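PDB 3LNL: GTP cyclohydrolase 1 type 2 homolog from Staphylococcus aureus subsp. aureus, which is of unknown function but binds a pair of zinc ions and assembles into a toroid-shaped homohexamer of the NIF3 family. Local coordinates for residues G243-V248 with I280-I285. The protein carries 2 engineered substitutions. Numbering follows the deposited sequence.
Sequences GVMAEV and IKRIAI
Two reciprocal pairs of backbone hydrogen bonds zip strands 244-248 and 280-285 together antiparallel: V244 with I285 and A246 with I283. The shortest of them, I283 N to A246 O at 2.8 Å, is also the straightest (168°), although its donor stands above the carbonyl plane. V248 N to K281 O (3.0 Å) adds a single backbone bond beyond the last pair; the second link comes from the lysine side chain. K281 reaches across to the end of the partner segment: CG is anti to the backbone N (chi1 172°), the chain bends once at chi2 (72°), and K281 NZ meets V248 O at 2.7 Å, in the plane of that carbonyl. V248 is thus gripped through both N and O by one residue. The lysine crosses E247 obliquely, E247 OE1 3.2 Å from K281 CE; E247 OE1 and K281 NZ stay 4.1 Å apart, short of a salt bridge, while E247 OE2 bonds to N124 ND2.

V244, A246, I283 and I285 share one face, where V244 CG2 lies alongside CB and CD1 of I285. I283 CD1 reaches diagonally toward the partner strand and meets V248 CG1 at a tight 3.4 Å, the side chains crossing at about a right angle. The other face carries the non-hydrogen-bonded pairs M245-A284 and E247-R282; M245, bent at chi2 and chi3, lays SD over the I283 carbonyl and against A284 CB, while its CG meets R282 NH2. At G243 a CB would jam against the preceding carbonyl O and crowd I285 O, so glycine fits, its CA making a CA-H...O contact there; a zinc ion is about 10 Å from G243.

In the mixed sheet of this NIF3-family chain, strand 125-142 pairs antiparallel with 240-253, strand 304-307 runs parallel to 279-285, and helix 112-119 covers V244 and I285.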
loop_
_atom_site.group_PDB
_atom_site.type_symbol
_atom_site.label_atom_id
_atom_site.label_comp_id
_atom_site.label_asym_id
_atom_site.label_seq_id
_atom_site.Cartn_x
_atom_site.Cartn_y
_atom_site.Cartn_z
ATOM N N GLY B 243 -4.254 -14.233 -25.063
ATOM C CA GLY B 243 -5.419 -14.369 -25.891
ATOM C C GLY B 243 -5.049 -14.393 -27.359
ATOM O O GLY B 243 -3.929 -14.064 -27.752
ATOM N N VAL B 244 -6.025 -14.799 -28.160
ATOM C CA VAL B 244 -5.996 -14.649 -29.602
ATOM C C VAL B 244 -7.267 -14.000 -30.105
ATOM O O VAL B 244 -8.352 -14.117 -29.486
ATOM C CB VAL B 244 -5.823 -16.016 -30.342
ATOM C CG1 VAL B 244 -4.404 -16.600 -30.049
ATOM C CG2 VAL B 244 -6.979 -17.017 -30.034
ATOM N N MET B 245 -7.151 -13.347 -31.265
ATOM C CA MET B 245 -8.312 -12.931 -32.046
ATOM C C MET B 245 -8.320 -13.833 -33.239
ATOM O O MET B 245 -7.273 -14.059 -33.828
ATOM C CB MET B 245 -8.229 -11.451 -32.518
ATOM C CG MET B 245 -9.546 -10.914 -33.111
ATOM S SD MET B 245 -10.793 -10.495 -31.818
ATOM C CE MET B 245 -9.973 -9.054 -31.043
ATOM N N ALA B 246 -9.498 -14.301 -33.646
ATOM C CA ALA B 246 -9.638 -15.113 -34.829
ATOM C C ALA B 246 -11.034 -14.881 -35.435
ATOM O O ALA B 246 -11.814 -14.082 -34.908
ATOM C CB ALA B 246 -9.456 -16.565 -34.455
ATOM N N GLU B 247 -11.331 -15.571 -36.536
ATOM C CA GLU B 247 -12.643 -15.472 -37.182
ATOM C C GLU B 247 -13.210 -16.821 -37.563
ATOM O O GLU B 247 -12.466 -17.798 -37.802
ATOM C CB GLU B 247 -12.671 -14.546 -38.429
ATOM C CG GLU B 247 -11.454 -13.860 -38.798
ATOM C CD GLU B 247 -11.566 -13.208 -40.168
ATOM O OE1 GLU B 247 -12.336 -12.227 -40.336
ATOM O OE2 GLU B 247 -10.948 -13.737 -41.107
ATOM N N VAL B 248 -14.538 -16.863 -37.617
ATOM C CA VAL B 248 -15.240 -18.016 -38.173
ATOM C C VAL B 248 -15.109 -17.895 -39.659
ATOM O O VAL B 248 -14.875 -16.783 -40.179
ATOM C CB VAL B 248 -16.709 -18.108 -37.736
ATOM C CG1 VAL B 248 -16.757 -18.547 -36.289
ATOM C CG2 VAL B 248 -17.445 -16.774 -37.914
ATOM N N ILE B 280 -21.900 -12.940 -35.561
ATOM C CA ILE B 280 -20.590 -13.108 -34.978
ATOM C C ILE B 280 -19.644 -13.352 -36.146
ATOM O O ILE B 280 -19.899 -14.224 -36.945
ATOM C CB ILE B 280 -20.587 -14.412 -34.079
ATOM C CG1 ILE B 280 -21.318 -14.184 -32.757
ATOM C CG2 ILE B 280 -19.222 -14.889 -33.716
ATOM C CD1 ILE B 280 -21.310 -12.730 -32.262
ATOM N N LYS B 281 -18.541 -12.623 -36.225
ATOM C CA LYS B 281 -17.470 -12.982 -37.152
ATOM C C LYS B 281 -16.104 -13.108 -36.474
ATOM O O LYS B 281 -15.369 -14.087 -36.731
ATOM C CB LYS B 281 -17.391 -11.940 -38.251
ATOM C CG LYS B 281 -16.215 -12.114 -39.145
ATOM C CD LYS B 281 -16.387 -13.331 -40.058
ATOM C CE LYS B 281 -15.264 -13.395 -41.040
ATOM N NZ LYS B 281 -15.373 -14.669 -41.734
ATOM N N ARG B 282 -15.741 -12.091 -35.696
ATOM C CA ARG B 282 -14.479 -12.052 -35.001
ATOM C C ARG B 282 -14.648 -12.447 -33.530
ATOM O O ARG B 282 -15.520 -11.948 -32.835
ATOM C CB ARG B 282 -13.836 -10.664 -35.123
ATOM C CG ARG B 282 -13.775 -10.178 -36.541
ATOM C CD ARG B 282 -13.150 -8.793 -36.673
ATOM N NE ARG B 282 -11.756 -8.880 -36.266
ATOM C CZ ARG B 282 -10.979 -7.836 -36.026
ATOM N NH1 ARG B 282 -11.459 -6.598 -36.143
ATOM N NH2 ARG B 282 -9.711 -8.036 -35.676
ATOM N N ILE B 283 -13.755 -13.317 -33.072
ATOM C CA ILE B 283 -13.820 -13.991 -31.806
ATOM C C ILE B 283 -12.531 -13.736 -31.022
ATOM O O ILE B 283 -11.452 -13.959 -31.520
ATOM C CB ILE B 283 -13.996 -15.490 -32.093
ATOM C CG1 ILE B 283 -15.344 -15.686 -32.900
ATOM C CG2 ILE B 283 -14.068 -16.301 -30.781
ATOM C CD1 ILE B 283 -15.214 -16.622 -33.962
ATOM N N ALA B 284 -12.640 -13.238 -29.793
ATOM C CA ALA B 284 -11.482 -13.161 -28.906
ATOM C C ALA B 284 -11.599 -14.339 -27.932
ATOM O O ALA B 284 -12.699 -14.608 -27.429
ATOM C CB ALA B 284 -11.487 -11.838 -28.152
ATOM N N ILE B 285 -10.487 -14.990 -27.644
ATOM C CA ILE B 285 -10.450 -16.176 -26.769
ATOM C C ILE B 285 -9.359 -16.052 -25.729
ATOM O O ILE B 285 -8.202 -15.840 -26.062
ATOM C CB ILE B 285 -10.167 -17.461 -27.541
ATOM C CG1 ILE B 285 -11.227 -17.739 -28.608
ATOM C CG2 ILE B 285 -10.124 -18.669 -26.574
ATOM C CD1 ILE B 285 -10.705 -18.669 -29.729
#